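Local coordinates for alanine racemase 1 (Caldanaerobacter subterraneus subsp. tengcongensis MB4, PDB 4Y2W), which belongs to the alanine racemase family, pairing a TIM-type beta/alpha barrel with a beta-rich C-terminal domain in an assembly of two chains, at residues Lys27-Gly30 / Lys31-Ile35; His205-Asn208 / Ala209-Leu213; Gly226-Phe230 / Gly231-Ser235. The protein carries 1 engineered substitution. All blocks are in the same frame, centred on the assembly; numbering follows the deposited sequence.

How the contacts relate
All three contacts are local turns of the N-terminal TIM-type barrel and follow one another along the chain. Contact 1 joins helix 15-28 to strand 34-38, the first barrel strand; contact 2 joins strand 203-208, the seventh, to helix 209-214; contact 3 lies in the loop after strand 222-224, the eighth. The centres of contacts 1 and 2 are about 12 Å apart, as are those of contacts 2 and 3, whereas contacts 1 and 3 are about 18 Å apart. Ile28 packs on Ile212, Ala209 on Ile228, and Leu213 on both Ile228 and Tyr233. Contacts 2 and 3 share one phosphate ion, which suggests that the seventh and eighth strand ends form one anion site.

Contact 1: Lys27-Gly30 / Lys31-Ile35; sequences KIVG and KNVKI
The backbone N of Ile35 is hydrogen-bonded to OD2 of Asp61, while the far end of the same residue's side chain reaches back to the first residue beyond the preceding helix: Ile35 CD1 lies 4.5 Å from Val29 CG2. Val33 joins them, so that three aliphatic side chains line the inner side of the turn leading from helix 15-28 into strand 34-38, the first strand of the barrel. Val29 is the first residue to depart from helical geometry, and its extended backbone sends the chain out into the loop. The side chains of Val29 and Val33 cross obliquely, with Val29 CB 4.0 Å from Val33 CB. The Val29 CG2 methyl sits against the same beta carbon, with Val33 O 4.1 Å from Val29 CG2. On Val33, the CG1 methyl stands anti to the backbone N (chi1 -175°), which leaves CG2 beside that nitrogen and facing the glycine peptide; Val33 CG2 comes to 3.6 Å from Gly30 N and 3.8 Å from Gly30 CA. Lys31 and Asn32, at the outer bend, turn their side chains away from the helix end and are exposed. The buried side of the turn is completed by His219 against Val29 and by Phe22 and Ile25 of helix 15-28 against Ile35. Backbone bonds from Lys34 to Asp221 and Val223, and from Ile35 to Tyr62, set the new strand between its two barrel neighbours. No hydrogen bond spans the two halves of the turn themselves. Its closure therefore rests on branched aliphatic groups packing across one another, with the polar grip supplied by the adjoining strands and by Asp61, and with the lysine and asparagine left toward solvent.

Contact 2: His205-Asn208 / Ala209-Leu213; sequences HIAN and AAAIL. With PO4 (phosphate ion), chain C.
A strand-to-helix junction of the barrel, with a phosphate ion at the helix start, is formed where Asn208 occupies the N-cap position between strand 203-208 and helix 209-214. The short strand and helix segments stand almost perpendicular, at 92°, and Asn208 serves both the helix and the ion. Its carbonyl receives the first full-turn bond of the helix: Ile212 N donates to Asn208 O at 2.9 Å. One residue further, Leu213 N repeats the pattern on Ala209 O at 3.2 Å. The beta carbon of Asn208 leaves the backbone away from the helix, but with CG set between its own backbone N and carbonyl carbon (chi1 58°) the amide lies beside the helix start. There Asn208 OD1 is 3.8 Å from Ala211 N, and ND2 turns to the ion, making a weak hydrogen bond to phosphate O2 at 3.4 Å. The backbone N of Ala209 adds another weak bond, 3.5 Å to phosphate O1. On the strand side, Ala207 CB meets two successive helical residues, lying 3.8 Å from Ala211 CB and 3.9 Å from Ile212 CG1, while the CD1 end of Ile212 lies against the Asn208 carbonyl. Val223 of the eighth barrel strand packs on both Ala207 and Ile212, and His219 NE2 bonds to Ile212 O. The side chain of Asn208 lies near a bound alanine. The ion probably came from the crystallisation liquor, but its position is consistent with the phosphate site of the pyridoxal phosphate cofactor in members of the alanine racemase family. With peptide N-H and amide groups at the positive end of a helix dipole, the uncharged donors at the helix start would probably favour an anion here.

Contact 3: Gly226-Phe230 / Gly231-Ser235; sequences GIILF and GAYPS. With PO4 (phosphate ion), chain C.
With CG1 anti to its backbone N (chi1 -172°), Ile227 reaches across to the opposite limb of the loop, where Ile227 CG1 rests 4.0 Å from Ala232 CB. Ile227 CG2 faces the phosphate ion, with Pro234 CB 4.4 Å from Ile227 CG2. A similar rotation in Ile228 (chi1 -159°) extends that chain the other way, and Ile228 CD1 approaches the Tyr233 ring obliquely, 4.2 Å from CE1. Residues 227-229 form a 3-10 turn, in which Phe230 N bonds to Ile227 O at 2.8 Å. Gly231 then adopts left-handed backbone angles and folds the chain back over the turn. The return brings Ala232 O to 3.3 Å from Ile228 CA in a nearly straight CA-H...O contact, angle 161° at the hydrogen. At the mouth of the turn Gly226 N makes a weak hydrogen bond to phosphate O1, 3.3 Å, and Ile227 N another to phosphate O4, 3.5 Å. Outside the loop, Gln360 and Phe363 of helix 359-365 cover Ile227, Leu213 packs on Ile228 and Tyr233, and Thr247 OG1 bonds to Phe230 O. Across the turn, then, cohesion is apolar apart from one CA-H...O contact, while two leading peptide N-H groups make weak bonds to the anion, consistent with a phosphate-binding loop after the eighth barrel strand, as in TIM-type barrels that bind phosphate groups.

Contact 1: Lys27-Gly30 / Lys31-Ile35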
ATOM      1  N   LYS A  27      16.928  25.832 -11.292  1.00 63.16           N
ATOM      2  CA  LYS A  27      17.789  26.905 -10.793  1.00 64.93           C
ATOM      3  C   LYS A  27      19.156  26.381 -10.349  1.00 67.01           C
ATOM      4  O   LYS A  27      20.166  27.052 -10.544  1.00 68.06           O
ATOM      5  CB  LYS A  27      17.117  27.639  -9.628  1.00 64.90           C
ATOM      6  CG  LYS A  27      15.856  28.397 -10.013  1.00 64.53           C
ATOM      7  CD  LYS A  27      15.137  28.937  -8.785  1.00 65.53           C
ATOM      8  CE  LYS A  27      13.932  29.785  -9.168  1.00 65.25           C
ATOM      9  NZ  LYS A  27      13.236  30.349  -7.979  1.00 64.68           N
ATOM     10  N   ILE A  28      19.176  25.183  -9.765  1.00 70.01           N
ATOM     11  CA  ILE A  28      20.408  24.568  -9.253  1.00 72.37           C
ATOM     12  C   ILE A  28      21.320  24.084 -10.382  1.00 72.99           C
ATOM     13  O   ILE A  28      22.537  24.264 -10.319  1.00 74.80           O
ATOM     14  CB  ILE A  28      20.102  23.369  -8.315  1.00 73.81           C
ATOM     15  CG1 ILE A  28      19.238  23.808  -7.123  1.00 74.73           C
ATOM     16  CG2 ILE A  28      21.390  22.710  -7.826  1.00 73.82           C
ATOM     17  CD1 ILE A  28      19.781  24.996  -6.357  1.00 75.26           C
ATOM     18  N   VAL A  29      20.730  23.458 -11.399  1.00 73.41           N
ATOM     19  CA  VAL A  29      21.493  22.932 -12.537  1.00 73.92           C
ATOM     20  C   VAL A  29      21.656  23.984 -13.628  1.00 74.42           C
ATOM     21  O   VAL A  29      20.995  25.023 -13.609  1.00 74.38           O
ATOM     22  CB  VAL A  29      20.839  21.665 -13.146  1.00 73.20           C
ATOM     23  CG1 VAL A  29      20.561  20.632 -12.062  1.00 72.83           C
ATOM     24  CG2 VAL A  29      19.562  22.003 -13.910  1.00 73.20           C
ATOM     25  N   GLY A  30      22.537  23.700 -14.584  1.00 76.15           N
ATOM     26  CA  GLY A  30      22.772  24.599 -15.712  1.00 77.48           C
ATOM     27  C   GLY A  30      21.557  24.721 -16.614  1.00 78.33           C
ATOM     28  O   GLY A  30      20.563  24.015 -16.436  1.00 78.00           O
ATOM     29  N   LYS A  31      21.639  25.621 -17.589  1.00 78.99           N
ATOM     30  CA  LYS A  31      20.532  25.844 -18.515  1.00 79.90           C
ATOM     31  C   LYS A  31      20.489  24.764 -19.602  1.00 79.32           C
ATOM     32  O   LYS A  31      19.438  24.523 -20.202  1.00 78.42           O
ATOM     33  CB  LYS A  31      20.629  27.241 -19.139  1.00 81.35           C
ATOM     34  CG  LYS A  31      19.292  27.805 -19.594  1.00 83.53           C
ATOM     35  CD  LYS A  31      19.314  29.324 -19.668  1.00 85.39           C
ATOM     36  CE  LYS A  31      17.923  29.890 -19.906  1.00 86.30           C
ATOM     37  NZ  LYS A  31      17.373  29.498 -21.234  1.00 87.04           N
ATOM     38  N   ASN A  32      21.630  24.115 -19.840  1.00 77.72           N
ATOM     39  CA  ASN A  32      21.735  23.034 -20.821  1.00 75.97           C
ATOM     40  C   ASN A  32      21.699  21.636 -20.198  1.00 72.43           C
ATOM     41  O   ASN A  32      21.903  20.643 -20.894  1.00 72.17           O
ATOM     42  CB  ASN A  32      23.024  23.197 -21.634  1.00 78.20           C
ATOM     43  CG  ASN A  32      23.035  24.472 -22.460  1.00 79.38           C
ATOM     44  OD1 ASN A  32      22.059  24.787 -23.143  1.00 80.70           O
ATOM     45  ND2 ASN A  32      24.141  25.210 -22.407  1.00 78.83           N
ATOM     46  N   VAL A  33      21.442  21.558 -18.893  1.00 69.62           N
ATOM     47  CA  VAL A  33      21.344  20.275 -18.201  1.00 67.94           C
ATOM     48  C   VAL A  33      19.885  19.831 -18.179  1.00 66.07           C
ATOM     49  O   VAL A  33      19.016  20.562 -17.699  1.00 65.45           O
ATOM     50  CB  VAL A  33      21.875  20.364 -16.755  1.00 67.61           C
ATOM     51  CG1 VAL A  33      21.864  18.989 -16.097  1.00 66.59           C
ATOM     52  CG2 VAL A  33      23.276  20.962 -16.738  1.00 67.68           C
ATOM     53  N   LYS A  34      19.631  18.628 -18.691  1.00 64.50           N
ATOM     54  CA  LYS A  34      18.270  18.100 -18.821  1.00 63.13           C
ATOM     55  C   LYS A  34      17.774  17.497 -17.511  1.00 60.23           C
ATOM     56  O   LYS A  34      18.569  17.053 -16.679  1.00 59.00           O
ATOM     57  CB  LYS A  34      18.211  17.042 -19.924  1.00 64.92           C
ATOM     58  CG  LYS A  34      18.678  17.543 -21.281  1.00 67.26           C
ATOM     59  CD  LYS A  34      18.483  16.505 -22.372  1.00 68.44           C
ATOM     60  CE  LYS A  34      19.040  17.005 -23.697  1.00 69.52           C
ATOM     61  NZ  LYS A  34      18.629  16.143 -24.837  1.00 69.83           N
ATOM     62  N   ILE A  35      16.456  17.478 -17.337  1.00 56.93           N
ATOM     63  CA  ILE A  35      15.849  16.960 -16.112  1.00 54.72           C
ATOM     64  C   ILE A  35      14.937  15.767 -16.395  1.00 51.84           C
ATOM     65  O   ILE A  35      14.040  15.841 -17.237  1.00 51.94           O
ATOM     66  CB  ILE A  35      15.073  18.066 -15.368  1.00 54.58           C
ATOM     67  CG1 ILE A  35      16.072  19.104 -14.839  1.00 55.40           C
ATOM     68  CG2 ILE A  35      14.247  17.474 -14.231  1.00 54.65           C
ATOM     69  CD1 ILE A  35      15.453  20.292 -14.137  1.00 55.99           C
TER

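Contact 2: His205-Asn208 / Ala209-Leu213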
ATOM      1  N   HIS A 205      24.412  10.465 -17.213  1.00 54.35           N
ATOM      2  CA  HIS A 205      23.772  10.942 -15.983  1.00 52.78           C
ATOM      3  C   HIS A 205      24.003   9.992 -14.821  1.00 51.69           C
ATOM      4  O   HIS A 205      24.165   8.791 -15.011  1.00 52.82           O
ATOM      5  CB  HIS A 205      22.272  11.179 -16.197  1.00 52.47           C
ATOM      6  CG  HIS A 205      21.537  10.007 -16.772  1.00 52.36           C
ATOM      7  ND1 HIS A 205      20.577   9.314 -16.068  1.00 52.05           N
ATOM      8  CD2 HIS A 205      21.603   9.421 -17.992  1.00 51.79           C
ATOM      9  CE1 HIS A 205      20.090   8.345 -16.825  1.00 50.96           C
ATOM     10  NE2 HIS A 205      20.696   8.390 -17.996  1.00 50.84           N
ATOM     11  N   ILE A 206      24.032  10.550 -13.616  1.00 50.56           N
ATOM     12  CA  ILE A 206      24.347   9.776 -12.415  1.00 49.88           C
ATOM     13  C   ILE A 206      23.705  10.321 -11.129  1.00 49.87           C
ATOM     14  O   ILE A 206      23.472   9.567 -10.185  1.00 49.70           O
ATOM     15  CB  ILE A 206      25.883   9.674 -12.243  1.00 49.66           C
ATOM     16  CG1 ILE A 206      26.257   8.637 -11.178  1.00 50.54           C
ATOM     17  CG2 ILE A 206      26.485  11.035 -11.914  1.00 49.66           C
ATOM     18  CD1 ILE A 206      27.721   8.251 -11.197  1.00 50.36           C
ATOM     19  N   ALA A 207      23.405  11.618 -11.097  1.00 50.94           N
ATOM     20  CA  ALA A 207      22.970  12.284  -9.873  1.00 52.01           C
ATOM     21  C   ALA A 207      21.483  12.097  -9.564  1.00 53.24           C
ATOM     22  O   ALA A 207      20.620  12.411 -10.390  1.00 51.54           O
ATOM     23  CB  ALA A 207      23.299  13.769  -9.953  1.00 51.58           C
ATOM     24  N   ASN A 208      21.204  11.578  -8.367  1.00 54.66           N
ATOM     25  CA  ASN A 208      19.871  11.651  -7.759  1.00 55.68           C
ATOM     26  C   ASN A 208      19.810  12.900  -6.868  1.00 55.86           C
ATOM     27  O   ASN A 208      20.781  13.656  -6.809  1.00 58.02           O
ATOM     28  CB  ASN A 208      19.555  10.370  -6.970  1.00 56.78           C
ATOM     29  CG  ASN A 208      20.566  10.086  -5.863  1.00 59.54           C
ATOM     30  OD1 ASN A 208      21.662  10.652  -5.837  1.00 59.70           O
ATOM     31  ND2 ASN A 208      20.200   9.192  -4.946  1.00 59.93           N
ATOM     32  N   ALA A 209      18.689  13.123  -6.184  1.00 54.58           N
ATOM     33  CA  ALA A 209      18.482  14.352  -5.390  1.00 53.85           C
ATOM     34  C   ALA A 209      19.651  14.726  -4.462  1.00 53.37           C
ATOM     35  O   ALA A 209      20.010  15.900  -4.354  1.00 51.67           O
ATOM     36  CB  ALA A 209      17.190  14.249  -4.591  1.00 53.81           C
ATOM     37  N   ALA A 210      20.239  13.733  -3.804  1.00 53.56           N
ATOM     38  CA  ALA A 210      21.324  13.974  -2.851  1.00 53.53           C
ATOM     39  C   ALA A 210      22.554  14.584  -3.520  1.00 54.42           C
ATOM     40  O   ALA A 210      23.149  15.529  -3.001  1.00 54.41           O
ATOM     41  CB  ALA A 210      21.696  12.684  -2.141  1.00 52.93           C
ATOM     42  N   ALA A 211      22.925  14.037  -4.673  1.00 55.84           N
ATOM     43  CA  ALA A 211      24.075  14.524  -5.431  1.00 56.22           C
ATOM     44  C   ALA A 211      23.757  15.808  -6.200  1.00 57.70           C
ATOM     45  O   ALA A 211      24.653  16.600  -6.482  1.00 60.65           O
ATOM     46  CB  ALA A 211      24.565  13.447  -6.385  1.00 55.80           C
ATOM     47  N   ILE A 212      22.489  16.010  -6.546  1.00 57.77           N
ATOM     48  CA  ILE A 212      22.070  17.234  -7.230  1.00 57.78           C
ATOM     49  C   ILE A 212      22.282  18.458  -6.339  1.00 58.11           C
ATOM     50  O   ILE A 212      22.680  19.522  -6.820  1.00 58.93           O
ATOM     51  CB  ILE A 212      20.593  17.153  -7.672  1.00 57.48           C
ATOM     52  CG1 ILE A 212      20.437  16.123  -8.793  1.00 57.53           C
ATOM     53  CG2 ILE A 212      20.083  18.509  -8.154  1.00 57.28           C
ATOM     54  CD1 ILE A 212      19.044  15.542  -8.899  1.00 58.04           C
ATOM     55  N   LEU A 213      22.016  18.302  -5.046  1.00 57.59           N
ATOM     56  CA  LEU A 213      22.184  19.394  -4.090  1.00 58.17           C
ATOM     57  C   LEU A 213      23.658  19.643  -3.779  1.00 57.76           C
ATOM     58  O   LEU A 213      24.130  20.783  -3.820  1.00 56.53           O
ATOM     59  CB  LEU A 213      21.428  19.084  -2.795  1.00 58.48           C
ATOM     60  CG  LEU A 213      19.902  18.978  -2.912  1.00 58.67           C
ATOM     61  CD1 LEU A 213      19.315  18.340  -1.663  1.00 58.68           C
ATOM     62  CD2 LEU A 213      19.273  20.341  -3.165  1.00 58.65           C
TER
HETATM   63  P   PO4 C 401      15.707  10.185  -5.494  1.00 90.71           P
HETATM   64  O1  PO4 C 401      15.629  11.690  -5.364  1.00 84.55           O
HETATM   65  O2  PO4 C 401      16.882   9.652  -4.703  1.00 88.57           O
HETATM   66  O3  PO4 C 401      15.878   9.818  -6.951  1.00 89.90           O
HETATM   67  O4  PO4 C 401      14.433   9.571  -4.956  1.00 90.78           O

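Contact 3: Gly226-Phe230 / Gly231-Ser235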
ATOM      1  N   GLY A 226      13.707  12.914  -7.774  1.00 48.20           N
ATOM      2  CA  GLY A 226      12.533  12.104  -7.454  1.00 46.90           C
ATOM      3  C   GLY A 226      11.797  12.657  -6.254  1.00 46.65           C
ATOM      4  O   GLY A 226      10.987  13.573  -6.390  1.00 46.16           O
ATOM      5  N   ILE A 227      12.089  12.108  -5.075  1.00 46.48           N
ATOM      6  CA  ILE A 227      11.430  12.529  -3.833  1.00 46.43           C
ATOM      7  C   ILE A 227      11.455  14.045  -3.637  1.00 47.00           C
ATOM      8  O   ILE A 227      10.492  14.628  -3.141  1.00 47.45           O
ATOM      9  CB  ILE A 227      12.051  11.840  -2.594  1.00 46.39           C
ATOM     10  CG1 ILE A 227      11.235  12.138  -1.327  1.00 46.69           C
ATOM     11  CG2 ILE A 227      13.497  12.274  -2.388  1.00 46.34           C
ATOM     12  CD1 ILE A 227       9.768  11.778  -1.431  1.00 46.53           C
ATOM     13  N   ILE A 228      12.548  14.679  -4.044  1.00 48.10           N
ATOM     14  CA  ILE A 228      12.713  16.119  -3.871  1.00 49.30           C
ATOM     15  C   ILE A 228      11.631  16.931  -4.595  1.00 47.98           C
ATOM     16  O   ILE A 228      11.263  18.015  -4.149  1.00 46.42           O
ATOM     17  CB  ILE A 228      14.128  16.562  -4.306  1.00 51.50           C
ATOM     18  CG1 ILE A 228      14.491  17.907  -3.669  1.00 53.18           C
ATOM     19  CG2 ILE A 228      14.249  16.601  -5.826  1.00 51.82           C
ATOM     20  CD1 ILE A 228      15.983  18.157  -3.634  1.00 53.95           C
ATOM     21  N   LEU A 229      11.108  16.386  -5.691  1.00 47.20           N
ATOM     22  CA  LEU A 229       9.990  17.005  -6.400  1.00 46.43           C
ATOM     23  C   LEU A 229       8.702  17.013  -5.568  1.00 46.21           C
ATOM     24  O   LEU A 229       7.762  17.749  -5.889  1.00 46.16           O
ATOM     25  CB  LEU A 229       9.724  16.276  -7.721  1.00 46.61           C
ATOM     26  CG  LEU A 229      10.834  16.274  -8.778  1.00 46.61           C
ATOM     27  CD1 LEU A 229      10.524  15.255  -9.866  1.00 46.47           C
ATOM     28  CD2 LEU A 229      11.027  17.660  -9.377  1.00 46.40           C
ATOM     29  N   PHE A 230       8.657  16.200  -4.510  1.00 45.33           N
ATOM     30  CA  PHE A 230       7.452  16.038  -3.693  1.00 44.92           C
ATOM     31  C   PHE A 230       7.606  16.593  -2.269  1.00 44.95           C
ATOM     32  O   PHE A 230       6.989  16.101  -1.320  1.00 44.76           O
ATOM     33  CB  PHE A 230       7.034  14.561  -3.713  1.00 44.06           C
ATOM     34  CG  PHE A 230       6.858  14.020  -5.106  1.00 43.78           C
ATOM     35  CD1 PHE A 230       5.710  14.311  -5.838  1.00 43.45           C
ATOM     36  CD2 PHE A 230       7.859  13.269  -5.711  1.00 43.65           C
ATOM     37  CE1 PHE A 230       5.554  13.840  -7.133  1.00 43.37           C
ATOM     38  CE2 PHE A 230       7.706  12.798  -7.008  1.00 43.26           C
ATOM     39  CZ  PHE A 230       6.553  13.079  -7.718  1.00 42.93           C
ATOM     40  N   GLY A 231       8.419  17.640  -2.141  1.00 45.25           N
ATOM     41  CA  GLY A 231       8.485  18.444  -0.923  1.00 44.68           C
ATOM     42  C   GLY A 231       9.230  17.828   0.242  1.00 44.00           C
ATOM     43  O   GLY A 231       8.977  18.185   1.390  1.00 44.05           O
ATOM     44  N   ALA A 232      10.149  16.912  -0.040  1.00 44.08           N
ATOM     45  CA  ALA A 232      10.942  16.276   1.010  1.00 44.82           C
ATOM     46  C   ALA A 232      12.393  16.086   0.576  1.00 45.69           C
ATOM     47  O   ALA A 232      12.710  16.105  -0.611  1.00 44.66           O
ATOM     48  CB  ALA A 232      10.327  14.938   1.392  1.00 44.98           C
ATOM     49  N   TYR A 233      13.270  15.910   1.555  1.00 48.05           N
ATOM     50  CA  TYR A 233      14.676  15.636   1.295  1.00 50.13           C
ATOM     51  C   TYR A 233      14.964  14.159   1.565  1.00 52.05           C
ATOM     52  O   TYR A 233      14.273  13.531   2.370  1.00 51.59           O
ATOM     53  CB  TYR A 233      15.559  16.532   2.165  1.00 50.04           C
ATOM     54  CG  TYR A 233      15.525  17.995   1.763  1.00 50.01           C
ATOM     55  CD1 TYR A 233      16.219  18.441   0.644  1.00 50.73           C
ATOM     56  CD2 TYR A 233      14.803  18.931   2.505  1.00 49.54           C
ATOM     57  CE1 TYR A 233      16.196  19.776   0.270  1.00 50.75           C
ATOM     58  CE2 TYR A 233      14.775  20.268   2.139  1.00 49.66           C
ATOM     59  CZ  TYR A 233      15.474  20.687   1.019  1.00 50.51           C
ATOM     60  OH  TYR A 233      15.460  22.012   0.638  1.00 49.97           O
ATOM     61  N   PRO A 234      15.982  13.597   0.887  1.00 54.02           N
ATOM     62  CA  PRO A 234      16.308  12.175   1.044  1.00 54.77           C
ATOM     63  C   PRO A 234      16.960  11.821   2.381  1.00 55.86           C
ATOM     64  O   PRO A 234      16.890  10.670   2.807  1.00 55.81           O
ATOM     65  CB  PRO A 234      17.281  11.907  -0.110  1.00 54.75           C
ATOM     66  CG  PRO A 234      17.912  13.228  -0.386  1.00 54.77           C
ATOM     67  CD  PRO A 234      16.869  14.264  -0.087  1.00 54.39           C
ATOM     68  N   SER A 235      17.596  12.796   3.027  1.00 57.17           N
ATOM     69  CA  SER A 235      18.257  12.568   4.310  1.00 58.00           C
ATOM     70  C   SER A 235      18.480  13.896   5.035  1.00 60.09           C
ATOM     71  O   SER A 235      18.001  14.946   4.594  1.00 59.12           O
ATOM     72  CB  SER A 235      19.590  11.848   4.092  1.00 57.81           C
ATOM     73  OG  SER A 235      20.536  12.706   3.475  1.00 58.23           O
TER
HETATM   74  P   PO4 C 401      15.707  10.185  -5.494  1.00 90.71           P
HETATM   75  O1  PO4 C 401      15.629  11.690  -5.364  1.00 84.55           O
HETATM   76  O2  PO4 C 401      16.882   9.652  -4.703  1.00 88.57           O
HETATM   77  O3  PO4 C 401      15.878   9.818  -6.951  1.00 89.90           O
HETATM   78  O4  PO4 C 401      14.433   9.571  -4.956  1.00 90.78           O